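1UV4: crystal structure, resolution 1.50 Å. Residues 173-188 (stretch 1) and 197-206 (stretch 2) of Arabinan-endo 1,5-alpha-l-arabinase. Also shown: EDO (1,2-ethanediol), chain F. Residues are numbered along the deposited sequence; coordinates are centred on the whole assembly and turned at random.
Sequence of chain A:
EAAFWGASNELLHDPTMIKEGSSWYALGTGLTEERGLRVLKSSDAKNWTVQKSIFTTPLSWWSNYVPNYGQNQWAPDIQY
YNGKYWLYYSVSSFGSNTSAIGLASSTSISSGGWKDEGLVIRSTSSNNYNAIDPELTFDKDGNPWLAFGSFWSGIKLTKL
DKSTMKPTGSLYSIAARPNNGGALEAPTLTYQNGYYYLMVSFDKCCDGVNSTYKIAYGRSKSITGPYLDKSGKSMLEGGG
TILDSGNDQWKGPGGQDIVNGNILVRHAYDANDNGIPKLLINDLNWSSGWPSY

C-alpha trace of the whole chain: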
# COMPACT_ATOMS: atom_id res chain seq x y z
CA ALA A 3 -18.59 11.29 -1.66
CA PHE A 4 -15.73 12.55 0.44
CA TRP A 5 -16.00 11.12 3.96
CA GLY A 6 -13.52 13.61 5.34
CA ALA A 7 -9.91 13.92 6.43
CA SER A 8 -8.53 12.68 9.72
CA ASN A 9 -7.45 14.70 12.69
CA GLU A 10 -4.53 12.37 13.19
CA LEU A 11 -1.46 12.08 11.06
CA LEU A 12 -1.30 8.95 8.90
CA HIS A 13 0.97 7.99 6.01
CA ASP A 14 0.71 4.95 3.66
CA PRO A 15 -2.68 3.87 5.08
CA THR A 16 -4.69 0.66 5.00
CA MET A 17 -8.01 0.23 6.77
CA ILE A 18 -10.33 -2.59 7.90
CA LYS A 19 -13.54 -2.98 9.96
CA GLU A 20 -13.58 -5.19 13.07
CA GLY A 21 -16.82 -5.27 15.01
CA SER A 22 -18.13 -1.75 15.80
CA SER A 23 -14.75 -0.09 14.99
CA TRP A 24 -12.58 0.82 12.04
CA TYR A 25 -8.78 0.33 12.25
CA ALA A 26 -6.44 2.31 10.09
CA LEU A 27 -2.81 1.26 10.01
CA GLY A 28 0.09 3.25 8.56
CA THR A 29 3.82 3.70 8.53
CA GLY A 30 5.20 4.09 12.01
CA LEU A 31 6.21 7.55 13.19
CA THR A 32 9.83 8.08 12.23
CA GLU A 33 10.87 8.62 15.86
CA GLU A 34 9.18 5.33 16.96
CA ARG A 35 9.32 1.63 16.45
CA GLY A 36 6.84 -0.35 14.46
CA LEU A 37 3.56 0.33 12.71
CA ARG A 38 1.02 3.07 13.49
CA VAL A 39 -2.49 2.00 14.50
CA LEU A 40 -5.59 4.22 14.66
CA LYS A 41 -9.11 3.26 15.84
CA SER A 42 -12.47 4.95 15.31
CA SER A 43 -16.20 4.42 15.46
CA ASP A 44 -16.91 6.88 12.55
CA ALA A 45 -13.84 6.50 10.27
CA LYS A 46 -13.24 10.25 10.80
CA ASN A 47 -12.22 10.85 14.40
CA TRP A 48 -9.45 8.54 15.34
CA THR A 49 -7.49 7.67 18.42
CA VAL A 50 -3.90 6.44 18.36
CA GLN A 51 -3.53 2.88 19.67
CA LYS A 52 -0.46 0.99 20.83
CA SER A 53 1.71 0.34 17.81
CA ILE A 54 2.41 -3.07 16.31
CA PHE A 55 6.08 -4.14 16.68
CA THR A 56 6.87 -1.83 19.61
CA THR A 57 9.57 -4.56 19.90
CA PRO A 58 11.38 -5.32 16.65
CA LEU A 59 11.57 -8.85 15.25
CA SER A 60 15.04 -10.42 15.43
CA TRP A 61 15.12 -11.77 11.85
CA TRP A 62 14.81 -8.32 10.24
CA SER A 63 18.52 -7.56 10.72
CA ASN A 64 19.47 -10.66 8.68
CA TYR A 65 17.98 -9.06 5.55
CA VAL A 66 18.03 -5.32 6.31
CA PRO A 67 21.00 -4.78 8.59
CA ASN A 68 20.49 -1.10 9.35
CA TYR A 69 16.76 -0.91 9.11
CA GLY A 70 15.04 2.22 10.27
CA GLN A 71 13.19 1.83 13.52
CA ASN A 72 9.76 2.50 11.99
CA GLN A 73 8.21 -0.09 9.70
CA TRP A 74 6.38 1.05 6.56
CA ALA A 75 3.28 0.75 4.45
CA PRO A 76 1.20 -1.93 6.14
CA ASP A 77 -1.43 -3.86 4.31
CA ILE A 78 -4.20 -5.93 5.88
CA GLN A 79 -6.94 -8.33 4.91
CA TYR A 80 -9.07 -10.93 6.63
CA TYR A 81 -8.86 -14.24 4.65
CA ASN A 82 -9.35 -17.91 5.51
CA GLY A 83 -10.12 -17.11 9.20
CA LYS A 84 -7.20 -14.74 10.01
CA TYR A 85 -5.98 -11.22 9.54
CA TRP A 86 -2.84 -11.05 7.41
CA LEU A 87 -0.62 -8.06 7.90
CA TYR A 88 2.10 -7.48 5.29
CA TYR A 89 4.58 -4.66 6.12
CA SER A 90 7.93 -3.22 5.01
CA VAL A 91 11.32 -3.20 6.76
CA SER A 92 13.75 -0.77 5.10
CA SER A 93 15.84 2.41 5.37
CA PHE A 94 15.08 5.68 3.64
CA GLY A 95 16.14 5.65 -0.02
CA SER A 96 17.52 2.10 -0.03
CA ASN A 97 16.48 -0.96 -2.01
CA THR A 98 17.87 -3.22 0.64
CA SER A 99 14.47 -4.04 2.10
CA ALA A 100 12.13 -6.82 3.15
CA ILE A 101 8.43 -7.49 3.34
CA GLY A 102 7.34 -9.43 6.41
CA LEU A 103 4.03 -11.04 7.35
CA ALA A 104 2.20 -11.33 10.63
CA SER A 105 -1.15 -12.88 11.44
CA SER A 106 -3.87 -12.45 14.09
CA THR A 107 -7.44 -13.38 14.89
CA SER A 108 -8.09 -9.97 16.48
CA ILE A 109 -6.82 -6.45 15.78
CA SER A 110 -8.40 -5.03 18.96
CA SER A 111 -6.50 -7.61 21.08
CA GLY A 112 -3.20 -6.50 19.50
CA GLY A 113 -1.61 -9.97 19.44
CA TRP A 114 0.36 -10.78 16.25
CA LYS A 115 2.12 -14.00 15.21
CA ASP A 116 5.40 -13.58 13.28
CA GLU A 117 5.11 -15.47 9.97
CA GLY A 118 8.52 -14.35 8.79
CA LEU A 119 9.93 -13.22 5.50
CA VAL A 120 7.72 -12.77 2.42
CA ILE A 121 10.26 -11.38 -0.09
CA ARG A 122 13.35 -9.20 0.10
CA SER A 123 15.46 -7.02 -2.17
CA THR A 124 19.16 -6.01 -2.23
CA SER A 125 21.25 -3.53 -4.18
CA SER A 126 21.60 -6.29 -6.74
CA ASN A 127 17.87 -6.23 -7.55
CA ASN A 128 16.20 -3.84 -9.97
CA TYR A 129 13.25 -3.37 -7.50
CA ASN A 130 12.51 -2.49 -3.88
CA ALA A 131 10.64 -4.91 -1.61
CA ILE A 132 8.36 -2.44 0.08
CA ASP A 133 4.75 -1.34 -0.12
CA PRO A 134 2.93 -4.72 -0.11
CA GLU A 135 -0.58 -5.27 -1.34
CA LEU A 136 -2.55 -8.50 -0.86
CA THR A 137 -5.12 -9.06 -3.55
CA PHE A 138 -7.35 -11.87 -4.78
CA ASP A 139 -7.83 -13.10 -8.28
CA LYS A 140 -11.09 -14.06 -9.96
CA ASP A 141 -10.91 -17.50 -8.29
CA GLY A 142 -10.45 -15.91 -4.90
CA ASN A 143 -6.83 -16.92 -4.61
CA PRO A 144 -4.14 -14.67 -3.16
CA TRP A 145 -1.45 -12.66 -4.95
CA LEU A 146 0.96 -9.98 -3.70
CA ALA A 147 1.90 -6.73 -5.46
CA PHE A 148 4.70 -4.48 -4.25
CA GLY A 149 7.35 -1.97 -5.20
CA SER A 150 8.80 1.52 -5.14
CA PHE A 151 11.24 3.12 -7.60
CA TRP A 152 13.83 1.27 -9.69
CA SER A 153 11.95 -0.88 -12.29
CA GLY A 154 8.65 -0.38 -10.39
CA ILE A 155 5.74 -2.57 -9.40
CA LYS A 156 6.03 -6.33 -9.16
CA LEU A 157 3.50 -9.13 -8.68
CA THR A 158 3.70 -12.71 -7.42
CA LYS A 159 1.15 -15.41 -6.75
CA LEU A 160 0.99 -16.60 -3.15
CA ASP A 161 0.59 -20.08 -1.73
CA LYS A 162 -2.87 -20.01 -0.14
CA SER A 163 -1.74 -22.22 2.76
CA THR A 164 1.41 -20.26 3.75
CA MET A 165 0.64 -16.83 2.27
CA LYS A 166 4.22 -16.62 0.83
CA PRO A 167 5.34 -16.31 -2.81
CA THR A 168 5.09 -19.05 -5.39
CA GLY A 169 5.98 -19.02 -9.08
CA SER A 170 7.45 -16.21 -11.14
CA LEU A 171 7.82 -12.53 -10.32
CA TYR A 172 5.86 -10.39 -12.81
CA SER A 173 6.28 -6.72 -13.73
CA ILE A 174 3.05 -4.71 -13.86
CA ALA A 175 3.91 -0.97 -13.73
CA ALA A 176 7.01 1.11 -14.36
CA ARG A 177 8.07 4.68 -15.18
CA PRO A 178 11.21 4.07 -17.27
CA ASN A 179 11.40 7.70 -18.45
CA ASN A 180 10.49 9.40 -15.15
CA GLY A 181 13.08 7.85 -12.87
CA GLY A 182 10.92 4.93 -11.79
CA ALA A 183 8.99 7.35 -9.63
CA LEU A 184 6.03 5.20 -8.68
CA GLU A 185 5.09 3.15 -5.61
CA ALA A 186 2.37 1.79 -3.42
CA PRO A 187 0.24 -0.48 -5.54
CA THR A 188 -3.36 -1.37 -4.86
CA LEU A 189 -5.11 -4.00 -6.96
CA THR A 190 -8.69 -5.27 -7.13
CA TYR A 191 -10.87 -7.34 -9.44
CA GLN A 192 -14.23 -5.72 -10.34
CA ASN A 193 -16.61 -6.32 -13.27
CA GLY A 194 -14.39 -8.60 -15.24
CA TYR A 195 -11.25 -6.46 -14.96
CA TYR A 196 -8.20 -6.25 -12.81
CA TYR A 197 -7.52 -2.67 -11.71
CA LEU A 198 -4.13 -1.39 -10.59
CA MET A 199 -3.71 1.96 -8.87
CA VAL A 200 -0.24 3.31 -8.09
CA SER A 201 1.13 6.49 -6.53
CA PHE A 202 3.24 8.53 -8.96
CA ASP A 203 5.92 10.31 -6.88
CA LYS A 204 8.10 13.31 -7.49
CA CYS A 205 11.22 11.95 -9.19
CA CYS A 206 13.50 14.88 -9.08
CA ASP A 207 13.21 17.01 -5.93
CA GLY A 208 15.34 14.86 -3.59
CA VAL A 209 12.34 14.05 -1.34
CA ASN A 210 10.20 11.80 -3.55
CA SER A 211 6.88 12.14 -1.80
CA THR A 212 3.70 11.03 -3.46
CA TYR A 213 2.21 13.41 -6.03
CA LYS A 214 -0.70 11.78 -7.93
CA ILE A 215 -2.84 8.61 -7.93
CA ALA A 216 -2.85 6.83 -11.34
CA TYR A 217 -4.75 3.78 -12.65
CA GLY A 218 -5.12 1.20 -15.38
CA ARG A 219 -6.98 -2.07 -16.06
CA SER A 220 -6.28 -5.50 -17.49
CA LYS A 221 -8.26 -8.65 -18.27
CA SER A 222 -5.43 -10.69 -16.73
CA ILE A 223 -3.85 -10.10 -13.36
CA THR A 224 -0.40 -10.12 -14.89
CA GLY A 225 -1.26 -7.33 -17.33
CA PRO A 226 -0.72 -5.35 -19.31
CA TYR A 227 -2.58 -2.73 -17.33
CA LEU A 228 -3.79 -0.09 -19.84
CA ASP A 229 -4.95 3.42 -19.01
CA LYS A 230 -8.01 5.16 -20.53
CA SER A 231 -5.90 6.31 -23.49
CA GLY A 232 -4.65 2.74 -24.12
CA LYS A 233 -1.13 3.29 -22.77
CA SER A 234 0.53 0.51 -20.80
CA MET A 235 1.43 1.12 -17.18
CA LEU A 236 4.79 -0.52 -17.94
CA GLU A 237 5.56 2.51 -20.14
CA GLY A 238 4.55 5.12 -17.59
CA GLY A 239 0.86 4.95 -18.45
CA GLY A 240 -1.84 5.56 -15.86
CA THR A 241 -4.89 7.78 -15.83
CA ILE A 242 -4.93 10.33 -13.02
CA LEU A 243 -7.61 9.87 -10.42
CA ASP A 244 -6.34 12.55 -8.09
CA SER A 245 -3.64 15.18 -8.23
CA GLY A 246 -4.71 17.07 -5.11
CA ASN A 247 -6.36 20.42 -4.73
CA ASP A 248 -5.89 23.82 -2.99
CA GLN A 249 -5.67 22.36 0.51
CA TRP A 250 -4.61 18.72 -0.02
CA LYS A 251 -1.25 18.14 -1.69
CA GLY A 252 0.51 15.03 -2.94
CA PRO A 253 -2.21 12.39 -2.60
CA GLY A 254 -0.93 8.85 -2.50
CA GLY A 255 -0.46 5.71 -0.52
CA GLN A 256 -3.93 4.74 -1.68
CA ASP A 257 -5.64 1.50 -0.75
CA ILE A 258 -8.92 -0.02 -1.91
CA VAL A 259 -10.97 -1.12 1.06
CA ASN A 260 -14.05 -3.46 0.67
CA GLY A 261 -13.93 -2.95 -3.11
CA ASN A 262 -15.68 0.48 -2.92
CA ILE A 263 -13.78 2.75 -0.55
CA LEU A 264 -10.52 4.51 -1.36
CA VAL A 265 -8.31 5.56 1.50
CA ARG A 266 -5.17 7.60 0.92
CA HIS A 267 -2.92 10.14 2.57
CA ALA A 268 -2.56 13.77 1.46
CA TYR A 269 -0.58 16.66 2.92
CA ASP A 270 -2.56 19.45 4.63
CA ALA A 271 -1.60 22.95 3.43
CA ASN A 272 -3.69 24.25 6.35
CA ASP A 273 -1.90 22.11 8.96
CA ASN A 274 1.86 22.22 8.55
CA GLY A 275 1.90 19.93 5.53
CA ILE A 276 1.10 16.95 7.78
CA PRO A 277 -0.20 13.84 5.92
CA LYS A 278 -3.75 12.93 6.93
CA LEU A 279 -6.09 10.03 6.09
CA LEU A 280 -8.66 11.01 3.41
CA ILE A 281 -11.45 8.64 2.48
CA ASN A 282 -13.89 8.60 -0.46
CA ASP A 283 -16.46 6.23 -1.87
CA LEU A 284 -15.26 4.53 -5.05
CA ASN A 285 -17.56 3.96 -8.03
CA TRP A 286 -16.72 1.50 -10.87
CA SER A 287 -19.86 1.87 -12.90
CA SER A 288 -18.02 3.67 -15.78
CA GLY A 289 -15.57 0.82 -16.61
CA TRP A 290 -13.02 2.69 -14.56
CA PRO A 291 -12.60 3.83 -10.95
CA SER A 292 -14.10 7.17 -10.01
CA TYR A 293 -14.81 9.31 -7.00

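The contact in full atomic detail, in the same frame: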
# COMPACT_ATOMS: atom_id res chain seq x y z
N SER A 173 6.21 -8.19 -13.69
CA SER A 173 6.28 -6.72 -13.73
C SER A 173 4.97 -6.16 -14.24
O SER A 173 4.50 -6.55 -15.29
CB SER A 173 7.41 -6.28 -14.64
OG SER A 173 8.64 -6.76 -14.14
N ILE A 174 4.37 -5.23 -13.48
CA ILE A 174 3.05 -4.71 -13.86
C ILE A 174 2.92 -3.19 -13.99
O ILE A 174 1.96 -2.71 -14.60
CB ILE A 174 1.92 -5.27 -12.95
CG1 ILE A 174 2.12 -4.93 -11.49
CG2 ILE A 174 1.76 -6.78 -13.17
CD1 ILE A 174 0.93 -5.31 -10.61
N ALA A 175 3.89 -2.41 -13.47
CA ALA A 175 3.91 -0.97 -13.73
C ALA A 175 5.30 -0.44 -13.55
O ALA A 175 6.04 -0.92 -12.71
CB ALA A 175 2.91 -0.16 -12.83
N ALA A 176 5.66 0.51 -14.41
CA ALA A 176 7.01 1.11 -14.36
C ALA A 176 6.93 2.54 -14.90
O ALA A 176 6.03 2.89 -15.66
CB ALA A 176 7.95 0.28 -15.21
N ARG A 177 7.92 3.37 -14.56
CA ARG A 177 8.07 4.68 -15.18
C ARG A 177 9.50 4.84 -15.68
O ARG A 177 10.27 5.60 -15.12
CB ARG A 177 7.72 5.81 -14.24
CG ARG A 177 6.27 5.76 -13.72
CD ARG A 177 5.97 6.95 -12.88
NE ARG A 177 5.72 8.14 -13.64
CZ ARG A 177 5.74 9.37 -13.15
NH1 ARG A 177 6.05 9.57 -11.87
NH2 ARG A 177 5.48 10.40 -13.93
N PRO A 178 9.82 4.14 -16.77
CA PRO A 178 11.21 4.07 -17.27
C PRO A 178 11.79 5.42 -17.64
O PRO A 178 13.03 5.57 -17.53
CB PRO A 178 11.09 3.16 -18.50
CG PRO A 178 9.65 3.13 -18.84
CD PRO A 178 8.90 3.34 -17.60
N ASN A 179 10.94 6.37 -18.03
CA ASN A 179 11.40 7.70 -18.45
C ASN A 179 11.14 8.80 -17.43
O ASN A 179 11.44 9.97 -17.67
CB ASN A 179 10.87 8.03 -19.86
CG ASN A 179 11.50 7.13 -20.92
OD1 ASN A 179 10.81 6.37 -21.58
ND2 ASN A 179 12.83 7.22 -21.08
N ASN A 180 10.68 8.43 -16.24
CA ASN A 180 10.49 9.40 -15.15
C ASN A 180 11.10 8.85 -13.86
O ASN A 180 10.50 8.94 -12.78
CB ASN A 180 8.99 9.72 -14.94
CG ASN A 180 8.40 10.62 -15.99
OD1 ASN A 180 8.42 11.85 -15.89
ND2 ASN A 180 7.84 10.00 -17.03
N GLY A 181 12.28 8.25 -13.99
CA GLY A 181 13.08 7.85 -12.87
C GLY A 181 12.55 6.72 -12.04
O GLY A 181 13.03 6.50 -10.91
N GLY A 182 11.58 5.97 -12.56
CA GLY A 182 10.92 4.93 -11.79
C GLY A 182 10.10 5.47 -10.65
O GLY A 182 9.82 4.76 -9.71
N ALA A 183 9.63 6.71 -10.75
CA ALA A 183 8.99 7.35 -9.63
C ALA A 183 7.53 6.95 -9.47
O ALA A 183 6.60 7.71 -9.73
CB ALA A 183 9.15 8.85 -9.72
N LEU A 184 7.34 5.71 -9.05
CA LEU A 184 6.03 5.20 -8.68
C LEU A 184 6.18 4.17 -7.55
O LEU A 184 7.26 3.63 -7.35
CB LEU A 184 5.29 4.59 -9.87
CG LEU A 184 5.68 3.17 -10.30
CD1 LEU A 184 4.71 2.70 -11.39
CD2 LEU A 184 7.06 3.12 -10.75
N GLU A 185 5.10 3.99 -6.80
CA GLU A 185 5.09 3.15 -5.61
C GLU A 185 3.69 2.75 -5.23
O GLU A 185 2.72 3.18 -5.81
CB GLU A 185 5.73 3.92 -4.43
CG GLU A 185 4.93 5.14 -3.98
CD GLU A 185 5.31 5.72 -2.60
OE1 GLU A 185 6.31 6.44 -2.54
OE2 GLU A 185 4.59 5.53 -1.57
N ALA A 186 3.61 1.90 -4.21
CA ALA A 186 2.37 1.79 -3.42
C ALA A 186 1.22 1.26 -4.26
O ALA A 186 0.17 1.85 -4.34
CB ALA A 186 2.01 3.12 -2.77
N PRO A 187 1.37 0.07 -4.79
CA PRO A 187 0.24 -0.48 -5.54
C PRO A 187 -0.97 -0.85 -4.68
O PRO A 187 -0.87 -1.21 -3.53
CB PRO A 187 0.84 -1.74 -6.15
CG PRO A 187 1.84 -2.18 -5.14
CD PRO A 187 2.49 -0.87 -4.70
N THR A 188 -2.13 -0.76 -5.34
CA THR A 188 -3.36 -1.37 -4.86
C THR A 188 -4.06 -2.00 -6.06
O THR A 188 -4.02 -1.48 -7.13
CB THR A 188 -4.27 -0.34 -4.09
OG1 THR A 188 -5.38 -1.04 -3.49
CG2 THR A 188 -4.87 0.69 -4.98
N TYR A 197 -7.90 -4.08 -11.79
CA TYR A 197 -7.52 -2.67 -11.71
C TYR A 197 -6.32 -2.48 -10.83
O TYR A 197 -6.31 -3.00 -9.71
CB TYR A 197 -8.67 -1.80 -11.17
CG TYR A 197 -9.87 -1.76 -12.10
CD1 TYR A 197 -9.97 -0.81 -13.12
CD2 TYR A 197 -10.89 -2.71 -11.97
CE1 TYR A 197 -11.06 -0.81 -13.99
CE2 TYR A 197 -12.00 -2.71 -12.86
CZ TYR A 197 -12.08 -1.76 -13.85
OH TYR A 197 -13.16 -1.74 -14.71
N LEU A 198 -5.34 -1.76 -11.34
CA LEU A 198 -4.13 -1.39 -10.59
C LEU A 198 -4.12 0.12 -10.40
O LEU A 198 -4.23 0.87 -11.36
CB LEU A 198 -2.90 -1.80 -11.34
CG LEU A 198 -1.57 -1.39 -10.70
CD1 LEU A 198 -1.32 -2.06 -9.36
CD2 LEU A 198 -0.44 -1.73 -11.66
N MET A 199 -4.03 0.58 -9.16
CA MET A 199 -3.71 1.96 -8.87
C MET A 199 -2.30 2.03 -8.28
O MET A 199 -1.90 1.15 -7.54
CB MET A 199 -4.66 2.55 -7.85
CG MET A 199 -6.06 2.50 -8.22
SD MET A 199 -7.07 3.42 -6.98
CE MET A 199 -8.68 3.30 -7.67
N VAL A 200 -1.55 3.06 -8.65
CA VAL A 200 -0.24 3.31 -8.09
C VAL A 200 -0.16 4.79 -7.69
O VAL A 200 -0.96 5.61 -8.13
CB VAL A 200 0.90 2.97 -9.06
CG1 VAL A 200 0.82 1.55 -9.48
CG2 VAL A 200 0.87 3.87 -10.28
N SER A 201 0.74 5.11 -6.77
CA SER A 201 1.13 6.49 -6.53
C SER A 201 2.28 6.86 -7.46
O SER A 201 3.28 6.15 -7.49
CB SER A 201 1.55 6.64 -5.07
OG SER A 201 0.47 6.36 -4.21
N PHE A 202 2.13 7.92 -8.25
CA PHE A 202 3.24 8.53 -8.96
C PHE A 202 3.88 9.49 -7.95
O PHE A 202 3.16 10.24 -7.28
CB PHE A 202 2.75 9.34 -10.18
CG PHE A 202 2.46 8.53 -11.42
CD1 PHE A 202 2.59 7.15 -11.45
CD2 PHE A 202 2.02 9.19 -12.55
CE1 PHE A 202 2.26 6.42 -12.59
CE2 PHE A 202 1.75 8.48 -13.71
CZ PHE A 202 1.88 7.09 -13.73
N ASP A 203 5.19 9.48 -7.85
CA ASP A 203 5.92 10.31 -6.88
C ASP A 203 6.67 11.37 -7.64
O ASP A 203 6.83 11.30 -8.84
CB ASP A 203 6.99 9.46 -6.15
CG ASP A 203 6.41 8.44 -5.17
OD1 ASP A 203 5.19 8.47 -4.88
OD2 ASP A 203 7.14 7.55 -4.66
N LYS A 204 7.15 12.37 -6.92
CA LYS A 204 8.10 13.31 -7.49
C LYS A 204 9.44 12.61 -7.66
O LYS A 204 9.96 12.02 -6.72
CB LYS A 204 8.20 14.54 -6.61
CG LYS A 204 7.00 15.48 -6.81
CD LYS A 204 6.18 15.67 -5.52
CE LYS A 204 5.86 17.17 -5.29
NZ LYS A 204 5.34 17.44 -3.90
N CYS A 205 10.00 12.69 -8.86
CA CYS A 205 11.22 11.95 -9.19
C CYS A 205 12.47 12.72 -8.84
O CYS A 205 13.55 12.14 -8.64
CB CYS A 205 11.27 11.70 -10.70
SG CYS A 205 11.35 13.21 -11.67
N CYS A 206 12.35 14.04 -8.81
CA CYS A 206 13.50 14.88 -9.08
C CYS A 206 13.78 16.00 -8.10
O CYS A 206 14.66 16.84 -8.35
CB CYS A 206 13.36 15.43 -10.51
SG CYS A 206 13.20 14.07 -11.69
C1 EDO F . 10.25 -9.88 -13.54
O1 EDO F . 9.29 -9.42 -14.46
C2 EDO F . 10.24 -8.98 -12.32
O2 EDO F . 11.36 -8.14 -12.37

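The two stretches are joined chiefly as neighbouring antiparallel β-strands, 184-188 and 197-203, whose ladder is interrupted by a β-bulge and extended at one end by an arginine stacked on a phenylalanine. The strand axes approach to 4.6 Å with their N-to-C directions 154° apart, and the contact buries 817 Å² summed over both sides.

Five backbone hydrogen bonds form the ladder. Thr188 and Met199 make a reciprocal pair, with Thr188 N to Met199 O and Met199 N to Thr188 O both 2.9 Å. Glu185 and Ser201 do the same, Glu185 N to Ser201 O and Ser201 N to Glu185 O each measuring 2.9 Å. Between these pairs the register shifts by one residue. Ala186, with phi/psi of 65/60°, and Pro187 occupy the bulge; proline has no amide hydrogen to give, but its CA still makes a CA-H...O contact, Pro187 CA to Met199 O at 3.4 Å. Beyond Glu185, Leu184 faces Phe202 as a non-hydrogen-bonded pair, and the nearly linear bond from Asp203 N to Ala183 O (2.9 Å, 175°) closes the ladder.

The carbonyl of Ala183 also accepts a bond from within its own stretch, Arg177 NH1 to Ala183 O at 2.9 Å. This helps hold the guanidinium flat on the Phe202 ring: the planes are 3° apart, and Arg177 CZ lies 4.0 Å from the centroid of the Phe202 ring, over its face. The aliphatic part of the side chain joins in, with Arg177 CD 3.9 Å from the same Phe202 centroid. Arginine suits this position because it offers both a planar cation and methylene groups to an aromatic face. Leu184 shares the side of the sheet with Phe202 and packs against it through Leu184 CB and Phe202 CD1, 4.0 Å apart.

Glu185, Ser201, Thr188 and Met199 direct their side chains to the other side of the sheet. There Thr188 CG2 packs 3.4 Å from Met199 CB, while Glu185 reaches along the neighbouring strand to Asp203. Glu185 OE1 and Asp203 OD2 are only 2.5 Å apart, a separation suggesting that one of the acids is protonated.

Small and branched apolar residues fill the space toward the earlier strand, 173-175. Leu198 CD2 lies 4.0 Å from Ile174 CD1 and 3.9 Å from Ala175 CB, and Leu198 CD1 meets Pro187 CB at 3.9 Å. All four residues are buried, as befits their apolar side chains.

Between Arg177 and Ala183 the chain passes through two β-turns, type I from Arg177 to Asn180 and type I' from Asn180 to Ala183. Gly181 and Gly182 supply the positive phi angles of the second turn, a conformation that favours glycine. Beside this turn, Cys205 CB packs 3.7 Å from Ala183 CB. A disulfide, Cys205 SG to Cys206 SG at 2.0 Å, links these adjacent cysteines.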